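Local coordinates for ABC transporter, periplasmic substrate-binding protein (Thermotoga maritima, PDB 2HPG), which probably binds a small solute in the periplasm and delivers it to a tripartite ATP-independent (TRAP) membrane transporter, at residues G85-A90 and E106-I111; Y91-M96 and Q139-F144. All blocks are in the same frame, centred on the assembly; numbering follows the deposited sequence.

Interaction 1 of 2, residues G85-A90 and E106-I111; sequences GVMNLA and EVLKKI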
loop_
_atom_site.group_PDB
_atom_site.type_symbol
_atom_site.label_atom_id
_atom_site.label_comp_id
_atom_site.label_asym_id
_atom_site.label_seq_id
_atom_site.Cartn_x
_atom_site.Cartn_y
_atom_site.Cartn_z
ATOM N N GLY A 85 2.781 11.809 0.939
ATOM C CA GLY A 85 3.363 10.812 1.831
ATOM C C GLY A 85 2.666 10.619 3.169
ATOM O O GLY A 85 2.885 9.607 3.842
ATOM N N VAL A 86 1.802 11.560 3.541
ATOM C CA VAL A 86 0.983 11.416 4.738
ATOM C C VAL A 86 0.118 10.131 4.702
ATOM O O VAL A 86 -0.224 9.574 5.760
ATOM C CB VAL A 86 0.087 12.686 4.978
ATOM C CG1 VAL A 86 -1.058 12.717 4.025
ATOM C CG2 VAL A 86 -0.396 12.724 6.446
HETATM N N MSE A 87 -0.205 9.648 3.500
HETATM C CA MSE A 87 -1.084 8.477 3.358
HETATM C C MSE A 87 -0.400 7.114 3.609
HETATM O O MSE A 87 -1.065 6.078 3.529
HETATM C CB MSE A 87 -1.768 8.492 1.998
HETATM C CG MSE A 87 -2.446 9.826 1.710
HETATM SE SE MSE A 87 -3.638 9.844 0.217
HETATM C CE MSE A 87 -4.371 8.047 0.325
ATOM N N ASN A 88 0.890 7.122 3.930
ATOM C CA ASN A 88 1.626 5.892 4.302
ATOM C C ASN A 88 2.066 5.909 5.765
ATOM O O ASN A 88 2.831 5.041 6.221
ATOM C CB ASN A 88 2.851 5.686 3.388
ATOM C CG ASN A 88 3.009 4.232 2.929
ATOM O OD1 ASN A 88 3.170 3.329 3.743
ATOM N ND2 ASN A 88 2.913 4.010 1.640
ATOM N N LEU A 89 1.576 6.892 6.509
ATOM C CA LEU A 89 1.929 7.009 7.904
ATOM C C LEU A 89 0.974 6.205 8.800
ATOM O O LEU A 89 -0.193 5.940 8.443
ATOM C CB LEU A 89 2.018 8.494 8.315
ATOM C CG LEU A 89 3.304 9.197 7.890
ATOM C CD1 LEU A 89 3.293 10.624 8.391
ATOM C CD2 LEU A 89 4.520 8.493 8.421
ATOM N N ALA A 90 1.503 5.791 9.949
ATOM C CA ALA A 90 0.768 4.952 10.895
ATOM C C ALA A 90 -0.565 5.576 11.233
ATOM O O ALA A 90 -0.639 6.765 11.476
ATOM C CB ALA A 90 1.587 4.717 12.172
ATOM N N GLU A 106 -14.718 4.666 1.155
ATOM C CA GLU A 106 -15.452 5.931 1.061
ATOM C C GLU A 106 -14.566 7.123 1.401
ATOM O O GLU A 106 -14.639 8.144 0.733
ATOM C CB GLU A 106 -16.727 5.920 1.926
ATOM C CG GLU A 106 -17.578 7.208 1.789
ATOM C CD GLU A 106 -17.766 7.667 0.318
ATOM O OE1 GLU A 106 -18.242 6.864 -0.528
ATOM O OE2 GLU A 106 -17.431 8.836 0.011
ATOM N N VAL A 107 -13.729 7.002 2.423
ATOM C CA VAL A 107 -12.737 8.033 2.739
ATOM C C VAL A 107 -11.765 8.299 1.575
ATOM O O VAL A 107 -11.415 9.448 1.305
ATOM C CB VAL A 107 -11.929 7.677 4.026
ATOM C CG1 VAL A 107 -10.525 8.252 4.000
ATOM C CG2 VAL A 107 -12.657 8.193 5.242
ATOM N N LEU A 108 -11.319 7.231 0.916
ATOM C CA LEU A 108 -10.421 7.348 -0.246
ATOM C C LEU A 108 -11.110 8.138 -1.366
ATOM O O LEU A 108 -10.516 9.035 -1.943
ATOM C CB LEU A 108 -9.977 5.960 -0.745
ATOM C CG LEU A 108 -9.069 5.141 0.177
ATOM C CD1 LEU A 108 -8.602 3.844 -0.488
ATOM C CD2 LEU A 108 -7.871 5.946 0.651
ATOM N N LYS A 109 -12.370 7.830 -1.642
ATOM C CA LYS A 109 -13.146 8.619 -2.624
ATOM C C LYS A 109 -13.233 10.095 -2.250
ATOM O O LYS A 109 -13.084 10.959 -3.103
ATOM C CB LYS A 109 -14.543 8.055 -2.809
ATOM C CG LYS A 109 -14.528 6.655 -3.342
ATOM C CD LYS A 109 -15.912 6.092 -3.511
ATOM C CE LYS A 109 -15.836 4.694 -4.067
ATOM N NZ LYS A 109 -17.136 3.997 -3.984
ATOM N N LYS A 110 -13.454 10.385 -0.973
ATOM C CA LYS A 110 -13.493 11.763 -0.503
ATOM C C LYS A 110 -12.131 12.410 -0.619
ATOM O O LYS A 110 -12.033 13.601 -0.897
ATOM C CB LYS A 110 -14.003 11.844 0.946
ATOM C CG LYS A 110 -15.496 11.598 1.074
ATOM C CD LYS A 110 -16.319 12.839 0.644
ATOM C CE LYS A 110 -17.844 12.622 0.774
ATOM N NZ LYS A 110 -18.256 11.278 0.216
ATOM N N ILE A 111 -11.060 11.654 -0.382
ATOM C CA ILE A 111 -9.728 12.236 -0.542
ATOM C C ILE A 111 -9.512 12.584 -2.026
ATOM O O ILE A 111 -8.959 13.632 -2.337
ATOM C CB ILE A 111 -8.578 11.321 0.012
ATOM C CG1 ILE A 111 -8.613 11.294 1.546
ATOM C CG2 ILE A 111 -7.216 11.823 -0.453
ATOM C CD1 ILE A 111 -7.617 10.349 2.175
#
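The selenomethionine side chain of Met87 alone carries the 85-90 side of this buried, wholly apolar contact, meeting Leu108 and Ile111 on helix 101-112. Its selenium and methyl group divide the work. Met87 SE lies 4.1 Å from Ile111 CG2, a branch methyl, and the two side chains meet end on. The terminal methyl goes to the other partner: Met87 CE lies 4.1 Å from Leu108 CD2, and here the side chains run at a slant to one another. The bend at the end of the Met87 chain (chi3 34°, after an extended chi2) lets one side chain serve both partners, because CE leaves SE at roughly a right angle to the direction of Ile111 CG2.

On the helix, Leu108 and Ile111 are three residues apart and so lie on neighbouring parts of one face. Ile111 points its CB at the 3-10 segment, whereas Leu108 gets there through its CD2 branch. The backbones stay well apart, Met87 CA and Leu108 CA being 10.1 Å from each other. The 3-10 turn that presents Met87 is closed by Asn88 N to Gly85 O at 3.2 Å. Away from this interface, Lys110 NZ bridges to Glu106 OE2 (2.6 Å) one turn back, reaching that oxygen from above the carboxylate plane.

Phe92 packs on both Met87 and Ile111, while Leu108 also rests on Phe135, Tyr136 and Val138. The contact thus belongs to the apolar core between the 3-10 segment, helices 92-95 and 101-112 and strand 130-146 of this solute-binding protein fold, with helices 167-176 and 291-305 covering Leu89.

Interaction 2 of 2, residues Y91-M96 and Q139-F144; sequences YFIDFM and QGYRHF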
loop_
_atom_site.group_PDB
_atom_site.type_symbol
_atom_site.label_atom_id
_atom_site.label_comp_id
_atom_site.label_asym_id
_atom_site.label_seq_id
_atom_site.Cartn_x
_atom_site.Cartn_y
_atom_site.Cartn_z
ATOM N N TYR A 91 -1.612 4.755 11.207
ATOM C CA TYR A 91 -2.998 5.137 11.558
ATOM C C TYR A 91 -3.673 6.203 10.709
ATOM O O TYR A 91 -4.778 6.602 11.049
ATOM C CB TYR A 91 -3.143 5.481 13.058
ATOM C CG TYR A 91 -2.871 4.283 13.911
ATOM C CD1 TYR A 91 -1.662 4.140 14.565
ATOM C CD2 TYR A 91 -3.799 3.250 14.006
ATOM C CE1 TYR A 91 -1.393 3.008 15.311
ATOM C CE2 TYR A 91 -3.532 2.115 14.771
ATOM C CZ TYR A 91 -2.341 2.011 15.422
ATOM O OH TYR A 91 -2.062 0.874 16.162
ATOM N N PHE A 92 -3.058 6.617 9.595
ATOM C CA PHE A 92 -3.689 7.575 8.679
ATOM C C PHE A 92 -5.185 7.309 8.435
ATOM O O PHE A 92 -6.012 8.214 8.581
ATOM C CB PHE A 92 -2.932 7.670 7.321
ATOM C CG PHE A 92 -3.673 8.487 6.281
ATOM C CD1 PHE A 92 -3.590 9.877 6.290
ATOM C CD2 PHE A 92 -4.493 7.873 5.348
ATOM C CE1 PHE A 92 -4.309 10.642 5.365
ATOM C CE2 PHE A 92 -5.231 8.617 4.435
ATOM C CZ PHE A 92 -5.123 10.013 4.427
ATOM N N ILE A 93 -5.568 6.104 8.027
ATOM C CA ILE A 93 -6.978 5.894 7.661
ATOM C C ILE A 93 -7.871 6.019 8.912
ATOM O O ILE A 93 -9.060 6.358 8.807
ATOM C CB ILE A 93 -7.234 4.549 6.910
ATOM C CG1 ILE A 93 -8.407 4.689 5.939
ATOM C CG2 ILE A 93 -7.515 3.418 7.871
ATOM C CD1 ILE A 93 -8.058 5.445 4.653
ATOM N N ASP A 94 -7.296 5.773 10.088
ATOM C CA ASP A 94 -8.062 5.890 11.343
ATOM C C ASP A 94 -8.250 7.340 11.735
ATOM O O ASP A 94 -9.329 7.733 12.154
ATOM C CB ASP A 94 -7.405 5.127 12.488
ATOM C CG ASP A 94 -7.736 3.656 12.461
ATOM O OD1 ASP A 94 -8.653 3.240 13.197
ATOM O OD2 ASP A 94 -7.110 2.926 11.676
ATOM N N PHE A 95 -7.195 8.128 11.606
ATOM C CA PHE A 95 -7.287 9.575 11.764
ATOM C C PHE A 95 -8.259 10.198 10.773
ATOM O O PHE A 95 -8.866 11.218 11.079
ATOM C CB PHE A 95 -5.919 10.224 11.630
ATOM C CG PHE A 95 -4.933 9.805 12.688
ATOM C CD1 PHE A 95 -5.316 9.668 14.008
ATOM C CD2 PHE A 95 -3.599 9.635 12.374
ATOM C CE1 PHE A 95 -4.391 9.318 14.984
ATOM C CE2 PHE A 95 -2.679 9.276 13.327
ATOM C CZ PHE A 95 -3.074 9.116 14.636
HETATM N N MSE A 96 -8.421 9.599 9.596
HETATM C CA MSE A 96 -9.403 10.125 8.642
HETATM C C MSE A 96 -10.827 9.661 8.974
HETATM O O MSE A 96 -11.789 10.085 8.315
HETATM C CB MSE A 96 -9.029 9.749 7.204
HETATM C CG MSE A 96 -7.657 10.249 6.753
HETATM SE SE MSE A 96 -7.429 12.201 6.823
HETATM C CE MSE A 96 -8.953 12.718 5.694
ATOM N N GLN A 139 -4.102 -3.245 0.280
ATOM C CA GLN A 139 -3.629 -4.580 0.635
ATOM C C GLN A 139 -4.119 -5.018 2.006
ATOM O O GLN A 139 -4.006 -6.190 2.362
ATOM C CB GLN A 139 -2.112 -4.631 0.578
ATOM C CG GLN A 139 -1.572 -4.829 -0.818
ATOM C CD GLN A 139 -0.089 -4.943 -0.824
ATOM O OE1 GLN A 139 0.462 -5.814 -0.161
ATOM N NE2 GLN A 139 0.580 -4.050 -1.549
ATOM N N GLY A 140 -4.673 -4.089 2.785
ATOM C CA GLY A 140 -5.225 -4.422 4.082
ATOM C C GLY A 140 -4.393 -3.903 5.227
ATOM O O GLY A 140 -3.361 -3.269 5.010
ATOM N N TYR A 141 -4.857 -4.185 6.444
ATOM C CA TYR A 141 -4.192 -3.754 7.667
ATOM C C TYR A 141 -3.023 -4.636 8.015
ATOM O O TYR A 141 -3.102 -5.862 7.935
ATOM C CB TYR A 141 -5.148 -3.778 8.857
ATOM C CG TYR A 141 -6.218 -2.766 8.717
ATOM C CD1 TYR A 141 -6.023 -1.460 9.151
ATOM C CD2 TYR A 141 -7.384 -3.069 8.050
ATOM C CE1 TYR A 141 -6.996 -0.521 8.989
ATOM C CE2 TYR A 141 -8.358 -2.133 7.892
ATOM C CZ TYR A 141 -8.156 -0.863 8.364
ATOM O OH TYR A 141 -9.134 0.075 8.181
ATOM N N ARG A 142 -1.973 -3.979 8.468
ATOM C CA ARG A 142 -0.767 -4.631 8.906
ATOM C C ARG A 142 -0.728 -4.652 10.418
ATOM O O ARG A 142 -1.185 -3.708 11.087
ATOM C CB ARG A 142 0.443 -3.911 8.313
ATOM C CG ARG A 142 0.513 -4.145 6.822
ATOM C CD ARG A 142 1.412 -3.221 6.083
ATOM N NE ARG A 142 2.834 -3.490 6.300
ATOM C CZ ARG A 142 3.696 -3.981 5.402
ATOM N NH1 ARG A 142 3.321 -4.300 4.183
ATOM N NH2 ARG A 142 4.971 -4.111 5.737
ATOM N N HIS A 143 -0.194 -5.753 10.953
ATOM C CA HIS A 143 -0.161 -6.020 12.395
ATOM C C HIS A 143 1.249 -6.464 12.740
ATOM O O HIS A 143 1.980 -6.859 11.854
ATOM C CB HIS A 143 -1.161 -7.144 12.736
ATOM C CG HIS A 143 -2.581 -6.832 12.359
ATOM N ND1 HIS A 143 -3.247 -5.721 12.827
ATOM C CD2 HIS A 143 -3.452 -7.485 11.550
ATOM C CE1 HIS A 143 -4.467 -5.694 12.310
ATOM N NE2 HIS A 143 -4.625 -6.766 11.549
ATOM N N PHE A 144 1.643 -6.391 14.000
ATOM C CA PHE A 144 2.983 -6.837 14.386
ATOM C C PHE A 144 3.076 -8.371 14.424
ATOM O O PHE A 144 2.151 -9.010 14.908
ATOM C CB PHE A 144 3.361 -6.272 15.743
ATOM C CG PHE A 144 3.736 -4.823 15.705
ATOM C CD1 PHE A 144 4.970 -4.435 15.235
ATOM C CD2 PHE A 144 2.845 -3.862 16.094
ATOM C CE1 PHE A 144 5.328 -3.097 15.189
ATOM C CE2 PHE A 144 3.186 -2.532 16.057
ATOM C CZ PHE A 144 4.433 -2.152 15.593
HETATM O O HOH W 1 -9.165 1.876 10.284
#
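Ile93 meets the phenol end of Tyr141 through a single methyl: Ile93 CG2 sits 3.7 Å from Tyr141 OH and 4.1 Å from Tyr141 CE1, approaching the ring obliquely while the two side chains cross at about a right angle. This is the close-packed half of the contact. The chi1 of Ile93 (-149°) places CG2 between its backbone N and carbonyl carbon, and the other branch, ending in CD1, packs on Val107 and Leu108 of helix 101-112. Tyr141 projects from the long strand 130-146, which pairs antiparallel with strands 218-234 and 199-202 in the mixed sheet of this periplasmic binding protein; within 139-144, Tyr141 is the residue that the short helix 92-95, begun by Tyr91 at its N-cap, meets.

The partly exposed Asp94 and Tyr141 form the looser, hydrated side, where Asp94 OD2 comes only to 4.4 Å from Tyr141 CE1. Water 1 joins the two polar ends instead. It donates to Asp94 OD2 at 2.7 Å and accepts from Tyr141 OH at 2.8 Å, so the phenol proton is directed at the water. The other carboxylate oxygen, Asp94 OD1, forms a salt bridge with Lys99, which would probably help keep the acid ionised.

How the interactions relate
Reading from the N terminus, after helix 74-77 and a connecting loop the chain reaches 85-90, then runs directly into 91-96, so the first halves of both interactions are consecutive. Interaction 1 closes a short loop, with 15 intervening residues that include helix 92-95. Interaction 2 opens within that loop and closes only at strand 130-146, after 42 residues; the two therefore cross rather than nest. Their centres lie 10 Å apart and they touch: Val86 O comes to 3.4 Å from Phe92 CD1, and Val107 CG2 packs on Met96 O. Together they join the 3-10 segment, helices 92-95 and 101-112, and the long sheet strand.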